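Local coordinates for flagellar protein FlgA (Thermotoga maritima, PDB 3FRN), which is not characterised in mechanistic detail but probably acts in the periplasm as a chaperone for assembly of the P-ring of the flagellar basal body, at residues K85-K90 with N120-F125; T242-N247 with R251-G256. All blocks are in the same frame, centred on the assembly; numbering follows the deposited sequence.

Interaction 1 (K85-K90 with N120-F125); sequences KKAEAK and NLFSVF
Ala-87, in the last turn of helix 74-87, rests its methyl group against the far end of the Phe-122 ring. The tight part is small: CB of Ala-87 lies 3.7 Å from CZ of Phe-122, with CE2 of the ring and CA of Ala-87 also drawn into the close approach. The backbones stand well apart, with the CA atoms of Ala-87 and Phe-122 separated by 8.1 Å, so the ring spans the distance between strand and helix. It can do so because CG of Phe-122 is anti to the carbonyl carbon (chi1 -71°), which projects the ring from the strand toward the helix end. A long flat apolar group suits the strand position, and a short methyl suits the helix, where it leaves room for the ring tip to come close to the backbone.

Beyond this spot the contact soon thins. The carbonyl O of Lys-86 is 4.2 Å from CE1 of Phe-122, and CB of Lys-86 comes no nearer than 4.8 Å to that same CE1. The lysine starts out toward the strand, then bends so that its ammonium leads away on the exposed side, as suits a charged residue at the edge of an apolar contact. No hydrogen bond joins the segments, which bury just 100 Å² between them. Just past the helix, Glu-88 has a positive phi (95°), and the chain leads away from the strand.

Around this point, Phe-122 is buried against Val-114 and Lys-116 of strand 111-118, and it shares Leu-139 of strand 132-148 with Ala-87. Val-124, two residues along the strand, packs on Val-79 and Ile-83, so helix 74-87 lies against the antiparallel sheet, consistent with the HotDog-like family of this region.

Interaction 2 (T242-N247 with R251-G256); sequences TVRAMN and RKYVFG
Val-243 N donates to Gly-256 O at 2.7 Å at one end of an antiparallel hairpin; the return bond, Gly-256 N to Val-243 O, is weak. In the next hydrogen-bonded pair, Ala-245 N reaches Val-254 O at 3.0 Å and Val-254 N reaches Ala-245 O at 3.1 Å. Near the turn, Asn-247 N bonds weakly to Lys-252 O. On the outer sides of the strands, Arg-244 and Met-246 bond through their backbones to Leu-234 and Glu-232, and Phe-255 to Leu-267. Small Ala-245 sets its CB 4.0 Å from Val-254 CG2 on their shared face.

On the other face, Arg-244, with CG anti to the carbonyl carbon (chi1 -43°) and extended from there to NE, runs along the Tyr-253 ring edge, CD in its plane. Its NH1 donates to Tyr-253 OH at 2.7 Å (N-H...O 143°), the oxygen 18° out of the guanidinium plane. That hydroxyl also lies over one face of the Phe-255 ring, offset toward its rim, while Arg-244 NE forms a salt bridge with Glu-235 OE2. A leucine in place of Arg-244 would probably leave Tyr-253 OH without this donor and Glu-235 without its cationic mate. Backbone bonds thus set the register, and one guanidinium ties a phenol to a carboxylate.

In the fold
Interaction 1 and interaction 2 belong to separate parts of an elongated chain: their centres are 54 Å apart, and about 34 Å separates their nearest atoms. The centre of interaction 1 is about 14 Å, and that of interaction 2 about 46 Å, from the centre of the chain; the first lies in the HotDog-like region, the second in the region that belongs to the P-ring chaperone family. The chain completes the first before it begins the second. They also differ in kind, one joining a helix end to a sheet through apolar side chains and the other pairing neighbouring strands through their backbones. Neither can be tied to a known active site or ligand pocket, and with no touch between them, the two are separate local contacts of one chain.

Interaction 1 (K85-K90 with N120-F125)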
ATOM      1  N   LYS A  85       2.739  -4.442 -14.894  1.00 37.00           N
ATOM      2  CA  LYS A  85       1.792  -5.296 -15.614  1.00 40.36           C
ATOM      3  C   LYS A  85       1.438  -6.574 -14.852  1.00 39.49           C
ATOM      4  O   LYS A  85       0.271  -6.941 -14.776  1.00 41.22           O
ATOM      5  CB  LYS A  85       2.310  -5.640 -17.017  1.00 38.47           C
ATOM      6  CG  LYS A  85       2.424  -4.441 -17.948  1.00 46.25           C
ATOM      7  CD  LYS A  85       3.111  -4.807 -19.255  1.00 46.10           C
ATOM      8  CE  LYS A  85       3.713  -3.577 -19.938  1.00 56.31           C
ATOM      9  NZ  LYS A  85       5.042  -3.175 -19.368  1.00 53.74           N
ATOM     10  N   LYS A  86       2.435  -7.246 -14.286  1.00 39.55           N
ATOM     11  CA  LYS A  86       2.185  -8.495 -13.566  1.00 39.87           C
ATOM     12  C   LYS A  86       1.660  -8.280 -12.152  1.00 40.18           C
ATOM     13  O   LYS A  86       0.893  -9.098 -11.649  1.00 42.62           O
ATOM     14  CB  LYS A  86       3.435  -9.379 -13.534  1.00 42.65           C
ATOM     15  CG  LYS A  86       3.805  -9.985 -14.881  1.00 52.88           C
ATOM     16  CD  LYS A  86       2.742 -10.960 -15.373  1.00 52.67           C
ATOM     17  CE  LYS A  86       2.986 -11.350 -16.821  1.00 49.00           C
ATOM     18  NZ  LYS A  86       1.892 -12.217 -17.345  1.00 33.05           N
ATOM     19  N   ALA A  87       2.064  -7.183 -11.516  1.00 41.07           N
ATOM     20  CA  ALA A  87       1.633  -6.888 -10.147  1.00 38.69           C
ATOM     21  C   ALA A  87       0.228  -6.290 -10.067  1.00 41.07           C
ATOM     22  O   ALA A  87      -0.486  -6.540  -9.100  1.00 37.20           O
ATOM     23  CB  ALA A  87       2.637  -5.976  -9.447  1.00 40.96           C
ATOM     24  N   GLU A  88      -0.135  -5.514 -11.092  1.00 43.38           N
ATOM     25  CA  GLU A  88      -1.377  -4.719 -11.186  1.00 46.44           C
ATOM     26  C   GLU A  88      -1.178  -3.264 -10.725  1.00 46.75           C
ATOM     27  O   GLU A  88      -2.044  -2.410 -10.937  1.00 51.65           O
ATOM     28  CB  GLU A  88      -2.581  -5.389 -10.487  1.00 48.29           C
ATOM     29  CG  GLU A  88      -2.955  -4.847  -9.091  1.00 52.04           C
ATOM     30  CD  GLU A  88      -3.740  -5.848  -8.255  1.00 49.04           C
ATOM     31  OE1 GLU A  88      -4.918  -5.574  -7.937  1.00 49.62           O
ATOM     32  OE2 GLU A  88      -3.180  -6.914  -7.919  1.00 51.70           O
ATOM     33  N   ALA A  89      -0.016  -2.986 -10.139  1.00 48.55           N
ATOM     34  CA  ALA A  89       0.229  -1.720  -9.452  1.00 47.34           C
ATOM     35  C   ALA A  89       0.906  -0.643 -10.301  1.00 47.01           C
ATOM     36  O   ALA A  89       1.501  -0.934 -11.340  1.00 44.57           O
ATOM     37  CB  ALA A  89       1.038  -1.976  -8.185  1.00 46.30           C
ATOM     38  N   LYS A  90       0.802   0.604  -9.835  1.00 47.67           N
ATOM     39  CA  LYS A  90       1.530   1.743 -10.408  1.00 48.20           C
ATOM     40  C   LYS A  90       2.092   2.620  -9.276  1.00 46.87           C
ATOM     41  O   LYS A  90       1.696   2.453  -8.119  1.00 46.56           O
ATOM     42  CB  LYS A  90       0.628   2.551 -11.364  1.00 48.00           C
ATOM     43  CG  LYS A  90      -0.102   3.762 -10.761  1.00 54.26           C
ATOM     44  CD  LYS A  90      -1.267   3.381  -9.852  1.00 59.79           C
ATOM     45  CE  LYS A  90      -1.754   4.592  -9.073  1.00 61.45           C
ATOM     46  NZ  LYS A  90      -2.675   4.213  -7.971  1.00 64.12           N
ATOM     47  N   ASN A 120       3.749  -9.140  -2.255  1.00 40.26           N
ATOM     48  CA  ASN A 120       4.692  -8.023  -2.450  1.00 39.44           C
ATOM     49  C   ASN A 120       6.098  -8.405  -2.933  1.00 37.30           C
ATOM     50  O   ASN A 120       7.018  -7.589  -2.902  1.00 36.46           O
ATOM     51  CB  ASN A 120       4.778  -7.136  -1.194  1.00 34.60           C
ATOM     52  CG  ASN A 120       3.458  -6.489  -0.847  1.00 39.86           C
ATOM     53  OD1 ASN A 120       2.633  -6.219  -1.722  1.00 32.78           O
ATOM     54  ND2 ASN A 120       3.247  -6.240   0.440  1.00 38.33           N
ATOM     55  N   LEU A 121       6.248  -9.647  -3.382  1.00 38.00           N
ATOM     56  CA  LEU A 121       7.541 -10.192  -3.768  1.00 32.87           C
ATOM     57  C   LEU A 121       7.462 -10.825  -5.160  1.00 34.63           C
ATOM     58  O   LEU A 121       6.680 -11.747  -5.399  1.00 26.08           O
ATOM     59  CB  LEU A 121       7.989 -11.224  -2.732  1.00 36.06           C
ATOM     60  CG  LEU A 121       9.373 -11.863  -2.855  1.00 35.80           C
ATOM     61  CD1 LEU A 121      10.455 -10.860  -2.619  1.00 25.47           C
ATOM     62  CD2 LEU A 121       9.494 -13.008  -1.850  1.00 38.35           C
ATOM     63  N   PHE A 122       8.269 -10.311  -6.083  1.00 32.41           N
ATOM     64  CA  PHE A 122       8.239 -10.790  -7.455  1.00 37.19           C
ATOM     65  C   PHE A 122       9.624 -11.203  -7.925  1.00 40.11           C
ATOM     66  O   PHE A 122      10.619 -10.573  -7.554  1.00 32.63           O
ATOM     67  CB  PHE A 122       7.643  -9.717  -8.380  1.00 38.88           C
ATOM     68  CG  PHE A 122       6.165  -9.515  -8.188  1.00 35.95           C
ATOM     69  CD1 PHE A 122       5.247 -10.202  -8.978  1.00 38.48           C
ATOM     70  CD2 PHE A 122       5.686  -8.647  -7.210  1.00 43.41           C
ATOM     71  CE1 PHE A 122       3.874 -10.030  -8.795  1.00 34.72           C
ATOM     72  CE2 PHE A 122       4.314  -8.473  -7.017  1.00 43.25           C
ATOM     73  CZ  PHE A 122       3.412  -9.164  -7.811  1.00 32.56           C
ATOM     74  N   SER A 123       9.681 -12.284  -8.710  1.00 40.11           N
ATOM     75  CA  SER A 123      10.924 -12.710  -9.345  0.50 39.74           C
ATOM     76  C   SER A 123      11.017 -12.130 -10.742  1.00 38.36           C
ATOM     77  O   SER A 123      10.258 -12.515 -11.627  1.00 34.74           O
ATOM     78  CB  SER A 123      11.025 -14.236  -9.415  0.50 39.64           C
ATOM     79  OG  SER A 123      11.710 -14.761  -8.289  0.50 49.41           O
ATOM     80  N   VAL A 124      11.956 -11.213 -10.936  1.00 34.53           N
ATOM     81  CA  VAL A 124      12.172 -10.609 -12.235  1.00 34.67           C
ATOM     82  C   VAL A 124      13.334 -11.292 -12.944  1.00 38.96           C
ATOM     83  O   VAL A 124      14.516 -11.096 -12.596  1.00 43.03           O
ATOM     84  CB  VAL A 124      12.479  -9.095 -12.115  1.00 42.28           C
ATOM     85  CG1 VAL A 124      12.654  -8.496 -13.488  1.00 38.46           C
ATOM     86  CG2 VAL A 124      11.366  -8.375 -11.352  1.00 40.89           C
ATOM     87  N   PHE A 125      12.998 -12.070 -13.958  1.00 41.08           N
ATOM     88  CA  PHE A 125      13.983 -12.828 -14.699  1.00 43.21           C
ATOM     89  C   PHE A 125      14.444 -12.064 -15.933  1.00 45.15           C
ATOM     90  O   PHE A 125      13.623 -11.642 -16.759  1.00 48.07           O
ATOM     91  CB  PHE A 125      13.406 -14.182 -15.112  1.00 38.99           C
ATOM     92  CG  PHE A 125      14.291 -14.945 -16.043  1.00 45.79           C
ATOM     93  CD1 PHE A 125      15.511 -15.448 -15.600  1.00 49.27           C
ATOM     94  CD2 PHE A 125      13.913 -15.157 -17.368  1.00 30.83           C
ATOM     95  CE1 PHE A 125      16.340 -16.153 -16.454  1.00 40.72           C
ATOM     96  CE2 PHE A 125      14.736 -15.861 -18.229  1.00 21.15           C
ATOM     97  CZ  PHE A 125      15.951 -16.362 -17.771  1.00 47.55           C
TER

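Interaction 2 (T242-N247 with R251-G256)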
ATOM      1  N   THR A 242     -36.657   2.737  -0.401  1.00 33.38           N
ATOM      2  CA  THR A 242     -38.009   2.946   0.053  1.00 36.88           C
ATOM      3  C   THR A 242     -38.030   2.954   1.583  1.00 39.01           C
ATOM      4  O   THR A 242     -37.741   1.940   2.226  1.00 38.82           O
ATOM      5  CB  THR A 242     -38.951   1.854  -0.494  1.00 39.16           C
ATOM      6  OG1 THR A 242     -38.921   1.857  -1.930  1.00 38.77           O
ATOM      7  CG2 THR A 242     -40.368   2.094  -0.019  1.00 33.34           C
ATOM      8  N   VAL A 243     -38.369   4.111   2.149  1.00 41.18           N
ATOM      9  CA  VAL A 243     -38.449   4.298   3.595  1.00 42.95           C
ATOM     10  C   VAL A 243     -39.904   4.520   4.043  1.00 45.29           C
ATOM     11  O   VAL A 243     -40.661   5.256   3.396  1.00 47.01           O
ATOM     12  CB  VAL A 243     -37.582   5.495   4.064  1.00 39.20           C
ATOM     13  CG1 VAL A 243     -37.587   5.583   5.558  1.00 48.57           C
ATOM     14  CG2 VAL A 243     -36.152   5.335   3.599  1.00 47.95           C
ATOM     15  N   ARG A 244     -40.285   3.878   5.147  1.00 47.37           N
ATOM     16  CA  ARG A 244     -41.605   4.077   5.756  1.00 45.55           C
ATOM     17  C   ARG A 244     -41.658   5.444   6.429  1.00 43.43           C
ATOM     18  O   ARG A 244     -40.647   5.922   6.942  1.00 42.65           O
ATOM     19  CB  ARG A 244     -41.893   2.965   6.762  1.00 45.12           C
ATOM     20  CG  ARG A 244     -41.499   1.597   6.241  1.00 53.94           C
ATOM     21  CD  ARG A 244     -41.418   0.567   7.341  1.00 60.12           C
ATOM     22  NE  ARG A 244     -40.611  -0.583   6.936  1.00 61.81           N
ATOM     23  CZ  ARG A 244     -41.093  -1.678   6.352  1.00 65.76           C
ATOM     24  NH1 ARG A 244     -42.391  -1.789   6.092  1.00 67.73           N
ATOM     25  NH2 ARG A 244     -40.274  -2.668   6.026  1.00 66.59           N
ATOM     26  N   ALA A 245     -42.830   6.075   6.407  1.00 41.40           N
ATOM     27  CA  ALA A 245     -43.001   7.428   6.936  1.00 39.61           C
ATOM     28  C   ALA A 245     -44.425   7.659   7.446  1.00 40.00           C
ATOM     29  O   ALA A 245     -45.319   6.844   7.173  1.00 42.62           O
ATOM     30  CB  ALA A 245     -42.639   8.468   5.871  1.00 33.96           C
ATOM     31  N   MET A 246     -44.621   8.770   8.186  1.00 38.70           N
ATOM     32  CA  MET A 246     -45.962   9.145   8.671  1.00 35.32           C
ATOM     33  C   MET A 246     -46.299  10.627   8.382  1.00 32.24           C
ATOM     34  O   MET A 246     -45.532  11.604   8.823  1.00 32.19           O
ATOM     35  CB  MET A 246     -46.119   8.874  10.200  1.00 33.29           C
ATOM     36  CG  MET A 246     -47.426   9.468  10.822  1.00 33.97           C
ATOM     37  SD  MET A 246     -47.045  10.253  12.498  1.00 35.25           S
ATOM     38  CE  MET A 246     -47.284   8.751  13.714  1.00 34.42           C
ATOM     39  N   ASN A 247     -47.458  10.749   7.645  1.00 31.15           N
ATOM     40  CA  ASN A 247     -48.133  12.026   7.334  1.00 30.10           C
ATOM     41  C   ASN A 247     -48.825  11.999   5.964  1.00 30.91           C
ATOM     42  O   ASN A 247     -49.996  12.535   5.874  1.00 30.32           O
ATOM     43  CB  ASN A 247     -47.235  13.275   7.456  1.00 29.44           C
ATOM     44  CG  ASN A 247     -47.475  14.039   8.768  1.00 28.50           C
ATOM     45  OD1 ASN A 247     -47.443  15.272   8.796  1.00 25.37           O
ATOM     46  ND2 ASN A 247     -47.733  13.304   9.855  1.00 34.31           N
ATOM     47  N   ARG A 251     -51.256  11.647   9.601  1.00 40.01           N
ATOM     48  CA  ARG A 251     -51.640  10.463  10.389  1.00 36.82           C
ATOM     49  C   ARG A 251     -51.089   9.091   9.963  1.00 31.36           C
ATOM     50  O   ARG A 251     -50.616   8.383  10.808  1.00 29.99           O
ATOM     51  CB  ARG A 251     -53.181  10.377  10.453  1.00 33.94           C
ATOM     52  CG  ARG A 251     -53.725   9.946  11.802  1.00 40.70           C
ATOM     53  CD  ARG A 251     -53.909  11.162  12.734  1.00 45.13           C
ATOM     54  NE  ARG A 251     -54.007  10.763  14.139  1.00 38.65           N
ATOM     55  CZ  ARG A 251     -53.996  11.655  15.172  1.00 37.05           C
ATOM     56  NH1 ARG A 251     -54.086  11.191  16.415  1.00 37.05           N
ATOM     57  NH2 ARG A 251     -53.894  13.008  14.965  1.00 37.05           N
ATOM     58  N   LYS A 252     -51.239   8.752   8.672  1.00 30.22           N
ATOM     59  CA  LYS A 252     -51.144   7.348   8.222  1.00 36.01           C
ATOM     60  C   LYS A 252     -49.772   6.812   7.760  1.00 39.74           C
ATOM     61  O   LYS A 252     -48.779   7.555   7.693  1.00 40.67           O
ATOM     62  CB  LYS A 252     -52.200   7.064   7.144  1.00 34.29           C
ATOM     63  CG  LYS A 252     -53.574   6.709   7.701  1.00 39.57           C
ATOM     64  CD  LYS A 252     -54.547   6.362   6.583  1.00 36.95           C
ATOM     65  CE  LYS A 252     -55.956   6.173   7.105  1.00 33.58           C
ATOM     66  NZ  LYS A 252     -56.496   7.421   7.722  1.00 35.18           N
ATOM     67  N   TYR A 253     -49.751   5.502   7.445  1.00 46.53           N
ATOM     68  CA  TYR A 253     -48.546   4.805   6.995  1.00 50.93           C
ATOM     69  C   TYR A 253     -48.355   4.953   5.496  1.00 52.22           C
ATOM     70  O   TYR A 253     -49.260   4.648   4.718  1.00 52.54           O
ATOM     71  CB  TYR A 253     -48.658   3.318   7.338  1.00 55.25           C
ATOM     72  CG  TYR A 253     -47.504   2.452   6.882  1.00 62.36           C
ATOM     73  CD1 TYR A 253     -47.599   1.683   5.723  1.00 66.42           C
ATOM     74  CD2 TYR A 253     -46.330   2.378   7.624  1.00 61.92           C
ATOM     75  CE1 TYR A 253     -46.550   0.880   5.310  1.00 64.30           C
ATOM     76  CE2 TYR A 253     -45.280   1.575   7.221  1.00 61.33           C
ATOM     77  CZ  TYR A 253     -45.396   0.830   6.064  1.00 62.72           C
ATOM     78  OH  TYR A 253     -44.352   0.035   5.662  1.00 68.52           O
ATOM     79  N   VAL A 254     -47.168   5.404   5.089  1.00 52.86           N
ATOM     80  CA  VAL A 254     -46.854   5.576   3.673  1.00 50.08           C
ATOM     81  C   VAL A 254     -45.486   4.995   3.311  1.00 50.62           C
ATOM     82  O   VAL A 254     -44.494   5.226   4.005  1.00 51.68           O
ATOM     83  CB  VAL A 254     -46.957   7.072   3.206  1.00 50.44           C
ATOM     84  CG1 VAL A 254     -48.422   7.524   3.117  1.00 48.81           C
ATOM     85  CG2 VAL A 254     -46.151   8.010   4.111  1.00 45.14           C
ATOM     86  N   PHE A 255     -45.462   4.209   2.236  1.00 50.29           N
ATOM     87  CA  PHE A 255     -44.224   3.771   1.608  1.00 43.81           C
ATOM     88  C   PHE A 255     -43.758   4.918   0.729  1.00 40.62           C
ATOM     89  O   PHE A 255     -44.559   5.499  -0.007  1.00 29.44           O
ATOM     90  CB  PHE A 255     -44.459   2.543   0.723  1.00 47.04           C
ATOM     91  CG  PHE A 255     -44.382   1.230   1.451  1.00 47.17           C
ATOM     92  CD1 PHE A 255     -45.524   0.451   1.624  1.00 57.48           C
ATOM     93  CD2 PHE A 255     -43.169   0.757   1.937  1.00 50.81           C
ATOM     94  CE1 PHE A 255     -45.463  -0.774   2.284  1.00 57.56           C
ATOM     95  CE2 PHE A 255     -43.099  -0.465   2.601  1.00 53.72           C
ATOM     96  CZ  PHE A 255     -44.247  -1.232   2.771  1.00 57.24           C
ATOM     97  N   GLY A 256     -42.467   5.229   0.792  1.00 40.57           N
ATOM     98  CA  GLY A 256     -41.922   6.327   0.021  1.00 40.72           C
ATOM     99  C   GLY A 256     -40.457   6.178  -0.307  1.00 39.02           C
ATOM    100  O   GLY A 256     -39.638   5.928   0.578  1.00 42.17           O
TER